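Long-range contacts in lipocalin (Argas monolakensis, PDB 3BRN), which binds serotonin inside its barrel and, like its soft-tick relatives, probably serves to bind biogenic amines: residues V19-L29 with C40-L50; L50-Y60 with L71-G79. All coordinates share one frame; numbering follows the deposited sequence.

Interaction 1 of 2, residues V19-L29 with C40-L50; sequences VNGPGNGGYYL and CAYVLVPQNTL. With SRO (serotonin), chain C.
Strands 26-29 and 42-44 run antiparallel, at 169° and 4.7 Å between their axes, and Tyr27 and Val43 form the hydrogen-bonded pair between them. They belong to the antiparallel beta barrel of the lipocalin fold, here with serotonin inside. Tyr27 N donates to Val43 O at 2.9 Å, and Val43 N returns the bond to Tyr27 O. Leu29 N to Ala41 O and Val45 N to Gly25 O carry the pairing past both ends of strand 42-44. The side chains of Tyr27 and Val43 share the face that borders serotonin. The serotonin amine NZ sits over the centre of the Tyr27 ring, 3.4 Å above its plane. If protonated, the amine would be favoured by the pi cloud there. Ser18 O and Asp106 OD2 also hydrogen-bond the ligand. Val45 CG1 meets the same ring at its edge, 4.1 Å from Tyr27 CE2. Val43 CG2 lies 3.7 Å from serotonin CE3, so this branch touches the indole. Tyr28 and Tyr42 point to the opposite face of the sheet, where their hydroxyls bond to Pro154 O and Ile69 O. Nearby, Cys40 is tied to Cys153 by a disulfide. At the other end, helix 15-20 meets the loop that follows strand 42-44. Val19 CG1 stands anti to its backbone N (chi1 171°), which brings it to Pro46 CD at 3.6 Å and to Leu50 CD1. The Asn20 amide joins the backbone of Leu50 by two bonds. Its ND2 donates to Leu50 O at 2.9 Å, with the acceptor in the amide plane. Leu50 N donates almost straight, at 171°, to a lone pair of Asn20 OD1, in the carbonyl plane at 3.1 Å.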
loop_
_atom_site.group_PDB
_atom_site.type_symbol
_atom_site.label_atom_id
_atom_site.label_comp_id
_atom_site.label_asym_id
_atom_site.label_seq_id
_atom_site.Cartn_x
_atom_site.Cartn_y
_atom_site.Cartn_z
ATOM N N VAL A 19 -7.430 3.067 2.483
ATOM C CA VAL A 19 -6.658 3.008 3.720
ATOM C C VAL A 19 -7.356 2.154 4.794
ATOM O O VAL A 19 -6.702 1.445 5.554
ATOM C CB VAL A 19 -6.391 4.426 4.265
ATOM C CG1 VAL A 19 -5.771 4.378 5.667
ATOM C CG2 VAL A 19 -5.540 5.229 3.276
ATOM N N ASN A 20 -8.669 2.173 4.860
ATOM C CA ASN A 20 -9.373 1.252 5.723
ATOM C C ASN A 20 -9.366 -0.166 5.254
ATOM O O ASN A 20 -9.349 -1.054 6.034
ATOM C CB ASN A 20 -10.813 1.672 5.871
ATOM C CG ASN A 20 -10.979 2.889 6.671
ATOM O OD1 ASN A 20 -10.230 3.180 7.552
ATOM N ND2 ASN A 20 -12.012 3.599 6.381
ATOM N N GLY A 21 -9.450 -0.372 3.964
ATOM C CA GLY A 21 -9.393 -1.703 3.386
ATOM C C GLY A 21 -10.484 -2.613 3.921
ATOM O O GLY A 21 -11.576 -2.148 4.245
ATOM N N PRO A 22 -10.138 -3.882 4.183
ATOM C CA PRO A 22 -11.131 -4.862 4.608
ATOM C C PRO A 22 -11.628 -4.571 6.017
ATOM O O PRO A 22 -12.574 -5.208 6.485
ATOM C CB PRO A 22 -10.341 -6.169 4.595
ATOM C CG PRO A 22 -8.958 -5.750 4.967
ATOM C CD PRO A 22 -8.761 -4.387 4.339
ATOM N N GLY A 23 -10.970 -3.641 6.701
ATOM C CA GLY A 23 -11.330 -3.296 8.074
ATOM C C GLY A 23 -10.547 -4.061 9.130
ATOM O O GLY A 23 -10.961 -4.142 10.289
ATOM N N ASN A 24 -9.402 -4.606 8.733
ATOM C CA ASN A 24 -8.543 -5.373 9.636
ATOM C C ASN A 24 -7.175 -5.580 8.988
ATOM O O ASN A 24 -7.001 -5.282 7.803
ATOM C CB ASN A 24 -9.177 -6.735 9.951
ATOM C CG ASN A 24 -9.193 -7.668 8.750
ATOM O OD1 ASN A 24 -8.191 -8.304 8.429
ATOM N ND2 ASN A 24 -10.358 -7.820 8.137
ATOM N N GLY A 25 -6.201 -6.010 9.788
ATOM C CA GLY A 25 -4.874 -6.371 9.284
ATOM C C GLY A 25 -4.050 -5.222 8.722
ATOM O O GLY A 25 -3.957 -4.132 9.325
ATOM N N GLY A 26 -3.389 -5.494 7.598
ATOM C CA GLY A 26 -2.509 -4.516 6.974
ATOM C C GLY A 26 -2.091 -4.917 5.576
ATOM O O GLY A 26 -2.585 -5.908 5.038
ATOM N N TYR A 27 -1.210 -4.107 4.986
ATOM C CA TYR A 27 -0.796 -4.248 3.593
ATOM C C TYR A 27 0.731 -4.298 3.479
ATOM O O TYR A 27 1.435 -3.468 4.065
ATOM C CB TYR A 27 -1.338 -3.076 2.756
ATOM C CG TYR A 27 -2.826 -3.145 2.480
ATOM C CD1 TYR A 27 -3.307 -3.525 1.234
ATOM C CD2 TYR A 27 -3.742 -2.731 3.436
ATOM C CE1 TYR A 27 -4.679 -3.590 0.980
ATOM C CE2 TYR A 27 -5.089 -2.770 3.197
ATOM C CZ TYR A 27 -5.556 -3.174 1.967
ATOM O OH TYR A 27 -6.910 -3.268 1.781
ATOM N N TYR A 28 1.235 -5.283 2.734
ATOM C CA TYR A 28 2.644 -5.342 2.404
ATOM C C TYR A 28 2.849 -4.580 1.117
ATOM O O TYR A 28 2.030 -4.710 0.211
ATOM C CB TYR A 28 3.077 -6.776 2.128
ATOM C CG TYR A 28 3.182 -7.641 3.350
ATOM C CD1 TYR A 28 2.144 -8.481 3.711
ATOM C CD2 TYR A 28 4.335 -7.642 4.130
ATOM C CE1 TYR A 28 2.277 -9.357 4.765
ATOM C CE2 TYR A 28 4.445 -8.471 5.237
ATOM C CZ TYR A 28 3.412 -9.323 5.540
ATOM O OH TYR A 28 3.520 -10.201 6.596
ATOM N N LEU A 29 4.017 -3.955 0.969
ATOM C CA LEU A 29 4.376 -3.383 -0.328
ATOM C C LEU A 29 4.914 -4.564 -1.126
ATOM O O LEU A 29 5.928 -5.132 -0.750
ATOM C CB LEU A 29 5.443 -2.299 -0.192
ATOM C CG LEU A 29 6.053 -1.758 -1.506
ATOM C CD1 LEU A 29 4.936 -1.187 -2.362
ATOM C CD2 LEU A 29 7.018 -0.636 -1.143
ATOM N N CYS A 40 10.093 -6.302 3.052
ATOM C CA CYS A 40 8.932 -6.529 3.925
ATOM C C CYS A 40 8.295 -5.257 4.467
ATOM O O CYS A 40 7.705 -5.269 5.557
ATOM C CB CYS A 40 9.276 -7.477 5.081
ATOM S SG CYS A 40 10.196 -8.969 4.613
ATOM N N ALA A 41 8.368 -4.179 3.689
ATOM C CA ALA A 41 7.766 -2.902 4.072
ATOM C C ALA A 41 6.251 -3.071 4.144
ATOM O O ALA A 41 5.667 -3.790 3.335
ATOM C CB ALA A 41 8.148 -1.809 3.061
ATOM N N TYR A 42 5.622 -2.505 5.172
ATOM C CA TYR A 42 4.184 -2.682 5.350
ATOM C C TYR A 42 3.569 -1.513 6.116
ATOM O O TYR A 42 4.273 -0.671 6.650
ATOM C CB TYR A 42 3.892 -3.967 6.140
ATOM C CG TYR A 42 4.179 -3.815 7.629
ATOM C CD1 TYR A 42 5.467 -4.012 8.131
ATOM C CD2 TYR A 42 3.177 -3.412 8.520
ATOM C CE1 TYR A 42 5.752 -3.818 9.475
ATOM C CE2 TYR A 42 3.456 -3.212 9.885
ATOM C CZ TYR A 42 4.760 -3.384 10.338
ATOM O OH TYR A 42 5.077 -3.204 11.673
ATOM N N VAL A 43 2.256 -1.383 5.989
ATOM C CA VAL A 43 1.484 -0.462 6.801
ATOM C C VAL A 43 0.403 -1.301 7.452
ATOM O O VAL A 43 0.043 -2.350 6.925
ATOM C CB VAL A 43 0.796 0.648 5.948
ATOM C CG1 VAL A 43 1.822 1.585 5.353
ATOM C CG2 VAL A 43 -0.122 0.043 4.861
ATOM N N LEU A 44 -0.057 -0.875 8.630
ATOM C CA LEU A 44 -1.236 -1.469 9.245
ATOM C C LEU A 44 -2.404 -0.520 9.001
ATOM O O LEU A 44 -2.219 0.700 9.031
ATOM C CB LEU A 44 -1.032 -1.629 10.761
ATOM C CG LEU A 44 -0.055 -2.707 11.251
ATOM C CD1 LEU A 44 -0.154 -2.858 12.780
ATOM C CD2 LEU A 44 -0.360 -4.034 10.592
ATOM N N VAL A 45 -3.600 -1.064 8.774
ATOM C CA VAL A 45 -4.797 -0.217 8.687
ATOM C C VAL A 45 -5.001 0.524 10.031
ATOM O O VAL A 45 -4.606 0.011 11.081
ATOM C CB VAL A 45 -6.063 -1.026 8.286
ATOM C CG1 VAL A 45 -5.762 -1.959 7.120
ATOM C CG2 VAL A 45 -6.642 -1.787 9.484
ATOM N N PRO A 46 -5.419 1.804 9.982
ATOM C CA PRO A 46 -5.471 2.592 11.217
ATOM C C PRO A 46 -6.375 1.923 12.242
ATOM O O PRO A 46 -7.245 1.124 11.876
ATOM C CB PRO A 46 -6.073 3.924 10.760
ATOM C CG PRO A 46 -5.760 3.986 9.311
ATOM C CD PRO A 46 -5.873 2.587 8.822
ATOM N N GLN A 47 -6.146 2.208 13.517
ATOM C CA GLN A 47 -6.865 1.504 14.569
ATOM C C GLN A 47 -8.358 1.856 14.590
ATOM O O GLN A 47 -9.205 1.053 15.005
ATOM C CB GLN A 47 -6.209 1.752 15.924
ATOM C CG GLN A 47 -6.471 0.645 16.926
ATOM C CD GLN A 47 -5.339 0.485 17.918
ATOM O OE1 GLN A 47 -4.695 1.462 18.306
ATOM N NE2 GLN A 47 -5.077 -0.756 18.320
ATOM N N ASN A 48 -8.679 3.026 14.056
ATOM C CA ASN A 48 -10.061 3.477 13.977
ATOM C C ASN A 48 -10.463 3.848 12.550
ATOM O O ASN A 48 -9.626 4.268 11.745
ATOM C CB ASN A 48 -10.283 4.654 14.924
ATOM C CG ASN A 48 -9.119 5.616 14.932
ATOM O OD1 ASN A 48 -8.019 5.282 14.480
ATOM N ND2 ASN A 48 -9.344 6.812 15.463
ATOM N N THR A 49 -11.732 3.623 12.225
ATOM C CA THR A 49 -12.230 3.875 10.880
ATOM C C THR A 49 -12.051 5.327 10.432
ATOM O O THR A 49 -12.239 6.262 11.214
ATOM C CB THR A 49 -13.688 3.419 10.725
ATOM O OG1 THR A 49 -13.757 1.999 10.915
ATOM C CG2 THR A 49 -14.211 3.754 9.338
ATOM N N LEU A 50 -11.444 5.484 9.259
ATOM C CA LEU A 50 -11.300 6.784 8.621
ATOM C C LEU A 50 -12.536 7.084 7.791
ATOM O O LEU A 50 -13.123 6.181 7.192
ATOM C CB LEU A 50 -10.092 6.782 7.680
ATOM C CG LEU A 50 -8.749 7.276 8.208
ATOM C CD1 LEU A 50 -7.687 7.145 7.093
ATOM C CD2 LEU A 50 -8.886 8.718 8.666
HETATM O OH SRO C . -1.884 4.325 5.770
HETATM C CZ3 SRO C . -1.302 4.208 4.531
HETATM C CH2 SRO C . -0.347 5.159 4.179
HETATM C CZ2 SRO C . 0.368 5.029 2.986
HETATM C CE2 SRO C . 0.029 3.968 2.160
HETATM N NE1 SRO C . 0.437 3.553 0.934
HETATM C CD1 SRO C . -0.224 2.419 0.601
HETATM C CG SRO C . -1.115 2.106 1.629
HETATM C CD2 SRO C . -0.959 3.099 2.592
HETATM C CE3 SRO C . -1.591 3.225 3.732
HETATM C CB SRO C . -2.077 0.944 1.646
HETATM C CA SRO C . -3.531 1.451 1.584
HETATM N NZ SRO C . -4.433 0.310 1.773
#

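Interaction 2 of 2, residues L50-Y60 with L71-G79; sequences LSEGQSTSFTY and LTATVTVNG. With SRO (serotonin), chain C.
Ser55 OG and Thr76 OG1 are 2.6 Å apart and share a hydrogen bond in which either hydroxyl may be the donor. Both lie on the face that carries Ser57 and Thr74. Earlier in the chain, at the turn, the Glu52 carboxylate binds Gly79, just past the end of strand 67-78. Its chain is bent at chi2 (71°), and OE2 accepts the N-H of Gly79 at 2.8 Å through its syn lone pair. A water spans Glu52 OE1 and Gly79 O, donating to both. Gly53, within the type II turn of Ser51 to Gln54, adds a weak bond from its N to Val77 O. Strands 55-64 and 67-78 form a beta hairpin in the wall of the lipocalin barrel. Paired backbone bonds join Thr56 with Val75, Phe58 with Ala73 and Tyr60 with Leu71. The side chains of these six residues share one face of the sheet. Phe58 CG lies between the backbone N and the carbonyl carbon (chi1 72°), and the ring leans across to the neighbouring strand. Its CD1 touches Val75 CB at 3.6 Å, and its CE1 packs on Ala73 CB. The serotonin hydroxyl OH lies over one face of this ring, offset toward the rim and 3.5 Å from Phe58 CD2. The Tyr60 ring is turned across its partner too. Leu71 CB makes a CH-pi contact over its face, 3.8 Å from the centroid. At the turn end, Leu50 CD1 meets Val77 CG2 tip to tip at 3.8 Å, and Val77 also packs against Tyr16 and Val19 of helix 15-20.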
loop_
_atom_site.group_PDB
_atom_site.type_symbol
_atom_site.label_atom_id
_atom_site.label_comp_id
_atom_site.label_asym_id
_atom_site.label_seq_id
_atom_site.Cartn_x
_atom_site.Cartn_y
_atom_site.Cartn_z
ATOM N N LEU A 50 -11.444 5.484 9.259
ATOM C CA LEU A 50 -11.300 6.784 8.621
ATOM C C LEU A 50 -12.536 7.084 7.791
ATOM O O LEU A 50 -13.123 6.181 7.192
ATOM C CB LEU A 50 -10.092 6.782 7.680
ATOM C CG LEU A 50 -8.749 7.276 8.208
ATOM C CD1 LEU A 50 -7.687 7.145 7.093
ATOM C CD2 LEU A 50 -8.886 8.718 8.666
ATOM N N SER A 51 -12.946 8.347 7.801
ATOM C CA SER A 51 -13.962 8.845 6.892
ATOM C C SER A 51 -13.279 9.958 6.116
ATOM O O SER A 51 -12.143 10.288 6.404
ATOM C CB SER A 51 -15.174 9.382 7.660
ATOM O OG SER A 51 -14.772 10.331 8.629
ATOM N N GLU A 52 -13.963 10.515 5.124
ATOM C CA GLU A 52 -13.363 11.492 4.208
ATOM C C GLU A 52 -12.782 12.718 4.911
ATOM O O GLU A 52 -13.450 13.351 5.733
ATOM C CB GLU A 52 -14.405 11.938 3.170
ATOM C CG GLU A 52 -13.910 12.992 2.198
ATOM C CD GLU A 52 -12.908 12.429 1.213
ATOM O OE1 GLU A 52 -12.725 11.196 1.215
ATOM O OE2 GLU A 52 -12.304 13.212 0.456
ATOM N N GLY A 53 -11.591 13.124 4.484
ATOM C CA GLY A 53 -10.948 14.340 4.995
ATOM C C GLY A 53 -10.239 14.256 6.344
ATOM O O GLY A 53 -9.663 15.235 6.809
ATOM N N GLN A 54 -10.293 13.095 6.982
ATOM C CA GLN A 54 -9.753 12.952 8.332
ATOM C C GLN A 54 -8.269 12.619 8.352
ATOM O O GLN A 54 -7.706 12.176 7.341
ATOM C CB GLN A 54 -10.533 11.908 9.130
ATOM C CG GLN A 54 -11.953 12.313 9.443
ATOM C CD GLN A 54 -12.681 11.293 10.292
ATOM O OE1 GLN A 54 -12.308 10.029 10.151
ATOM N NE2 GLN A 54 -13.566 11.642 11.071
ATOM N N SER A 55 -7.627 12.948 9.472
ATOM C CA SER A 55 -6.235 12.580 9.739
ATOM C C SER A 55 -6.231 11.588 10.873
ATOM O O SER A 55 -7.110 11.617 11.735
ATOM C CB SER A 55 -5.421 13.805 10.143
ATOM O OG SER A 55 -5.261 14.691 9.053
ATOM N N THR A 56 -5.242 10.707 10.891
ATOM C CA THR A 56 -5.176 9.688 11.932
ATOM C C THR A 56 -3.769 9.120 11.985
ATOM O O THR A 56 -2.969 9.369 11.088
ATOM C CB THR A 56 -6.177 8.541 11.663
ATOM O OG1 THR A 56 -6.462 7.841 12.881
ATOM C CG2 THR A 56 -5.606 7.562 10.640
ATOM N N SER A 57 -3.436 8.468 13.094
ATOM C CA SER A 57 -2.149 7.790 13.224
ATOM C C SER A 57 -2.245 6.431 12.568
ATOM O O SER A 57 -3.309 5.814 12.563
ATOM C CB SER A 57 -1.798 7.578 14.708
ATOM O OG SER A 57 -1.678 8.801 15.404
ATOM N N PHE A 58 -1.114 5.928 12.072
ATOM C CA PHE A 58 -1.064 4.562 11.582
ATOM C C PHE A 58 0.329 4.020 11.803
ATOM O O PHE A 58 1.277 4.785 11.982
ATOM C CB PHE A 58 -1.444 4.476 10.097
ATOM C CG PHE A 58 -0.401 5.027 9.169
ATOM C CD1 PHE A 58 -0.246 6.392 9.018
ATOM C CD2 PHE A 58 0.424 4.178 8.446
ATOM C CE1 PHE A 58 0.745 6.901 8.225
ATOM C CE2 PHE A 58 1.407 4.677 7.633
ATOM C CZ PHE A 58 1.554 6.048 7.493
ATOM N N THR A 59 0.413 2.707 11.943
ATOM C CA THR A 59 1.691 2.031 12.139
ATOM C C THR A 59 2.231 1.550 10.796
ATOM O O THR A 59 1.465 1.152 9.915
ATOM C CB THR A 59 1.536 0.833 13.084
ATOM O OG1 THR A 59 0.961 1.273 14.325
ATOM C CG2 THR A 59 2.890 0.154 13.353
ATOM N N TYR A 60 3.544 1.647 10.635
ATOM C CA TYR A 60 4.223 1.161 9.447
ATOM C C TYR A 60 5.570 0.599 9.858
ATOM O O TYR A 60 6.015 0.777 11.006
ATOM C CB TYR A 60 4.402 2.278 8.425
ATOM C CG TYR A 60 5.451 3.292 8.797
ATOM C CD1 TYR A 60 5.136 4.373 9.605
ATOM C CD2 TYR A 60 6.753 3.198 8.295
ATOM C CE1 TYR A 60 6.094 5.303 9.958
ATOM C CE2 TYR A 60 7.714 4.139 8.629
ATOM C CZ TYR A 60 7.375 5.190 9.469
ATOM O OH TYR A 60 8.305 6.160 9.792
ATOM N N LEU A 71 6.673 1.662 13.502
ATOM C CA LEU A 71 6.864 3.096 13.639
ATOM C C LEU A 71 5.497 3.725 13.365
ATOM O O LEU A 71 4.577 3.025 12.945
ATOM C CB LEU A 71 7.891 3.591 12.617
ATOM C CG LEU A 71 9.260 2.904 12.709
ATOM C CD1 LEU A 71 10.201 3.398 11.631
ATOM C CD2 LEU A 71 9.861 3.145 14.075
ATOM N N THR A 72 5.305 4.970 13.781
ATOM C CA THR A 72 4.017 5.618 13.567
ATOM C C THR A 72 4.179 6.922 12.826
ATOM O O THR A 72 5.216 7.586 12.917
ATOM C CB THR A 72 3.220 5.876 14.883
ATOM O OG1 THR A 72 3.857 6.913 15.637
ATOM C CG2 THR A 72 3.110 4.618 15.729
ATOM N N ALA A 73 3.162 7.244 12.030
ATOM C CA ALA A 73 3.103 8.501 11.319
ATOM C C ALA A 73 1.633 8.896 11.176
ATOM O O ALA A 73 0.742 8.222 11.704
ATOM C CB ALA A 73 3.757 8.369 9.958
ATOM N N THR A 74 1.401 10.036 10.551
ATOM C CA THR A 74 0.053 10.525 10.338
ATOM C C THR A 74 -0.311 10.352 8.872
ATOM O O THR A 74 0.542 10.473 7.997
ATOM C CB THR A 74 -0.038 12.001 10.707
ATOM O OG1 THR A 74 0.316 12.148 12.083
ATOM C CG2 THR A 74 -1.477 12.566 10.468
ATOM N N VAL A 75 -1.569 10.000 8.623
ATOM C CA VAL A 75 -2.105 9.901 7.272
ATOM C C VAL A 75 -3.425 10.684 7.216
ATOM O O VAL A 75 -4.251 10.581 8.123
ATOM C CB VAL A 75 -2.355 8.426 6.899
ATOM C CG1 VAL A 75 -3.492 7.850 7.753
ATOM C CG2 VAL A 75 -2.637 8.281 5.387
ATOM N N THR A 76 -3.562 11.536 6.205
ATOM C CA THR A 76 -4.779 12.309 5.968
ATOM C C THR A 76 -5.297 11.964 4.581
ATOM O O THR A 76 -4.519 11.859 3.632
ATOM C CB THR A 76 -4.490 13.828 5.997
ATOM O OG1 THR A 76 -3.668 14.130 7.133
ATOM C CG2 THR A 76 -5.800 14.628 6.098
ATOM N N VAL A 77 -6.598 11.716 4.490
ATOM C CA VAL A 77 -7.215 11.233 3.257
ATOM C C VAL A 77 -8.200 12.228 2.649
ATOM O O VAL A 77 -9.114 12.697 3.325
ATOM C CB VAL A 77 -7.911 9.871 3.481
ATOM C CG1 VAL A 77 -6.863 8.757 3.670
ATOM C CG2 VAL A 77 -8.808 9.933 4.692
ATOM N N ASN A 78 -7.995 12.547 1.371
ATOM C CA ASN A 78 -8.903 13.400 0.600
ATOM C C ASN A 78 -9.001 12.922 -0.861
ATOM O O ASN A 78 -7.991 12.816 -1.540
ATOM C CB ASN A 78 -8.419 14.861 0.634
ATOM C CG ASN A 78 -8.379 15.441 2.051
ATOM O OD1 ASN A 78 -9.525 15.918 2.532
ATOM N ND2 ASN A 78 -7.318 15.524 2.667
ATOM N N GLY A 79 -10.215 12.725 -1.368
ATOM C CA GLY A 79 -10.373 12.251 -2.750
ATOM C C GLY A 79 -9.520 11.007 -2.913
ATOM O O GLY A 79 -9.448 10.201 -2.001
HETATM O OH SRO C . -1.884 4.325 5.770
HETATM C CZ3 SRO C . -1.302 4.208 4.531
HETATM C CH2 SRO C . -0.347 5.159 4.179
HETATM C CZ2 SRO C . 0.368 5.029 2.986
HETATM C CE2 SRO C . 0.029 3.968 2.160
HETATM N NE1 SRO C . 0.437 3.553 0.934
HETATM C CD1 SRO C . -0.224 2.419 0.601
HETATM C CG SRO C . -1.115 2.106 1.629
HETATM C CD2 SRO C . -0.959 3.099 2.592
HETATM C CE3 SRO C . -1.591 3.225 3.732
HETATM C CB SRO C . -2.077 0.944 1.646
HETATM C CA SRO C . -3.531 1.451 1.584
HETATM N NZ SRO C . -4.433 0.310 1.773
HETATM O O HOH W 1 -10.583 9.827 0.431
#

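The two contacts follow each other along the chain: interaction 1 closes before interaction 2 opens, and Leu50 is common to both. Their centres are 10 Å apart. Both lie in the same curled antiparallel sheet, where strands 42-44 and 55-64 are neighbours. A probable hydrogen bond from Leu44 N to Thr59 O joins them, and Pro46 packs on Thr56. The four strands thus form a continuous part of the barrel wall, in the order 26-32, 42-44, 55-64, 67-78. Serotonin touches both contacts. Interaction 1 spans it from amine to hydroxyl, while interaction 2 meets it near the hydroxyl end, so adjoining parts of the wall share one ligand.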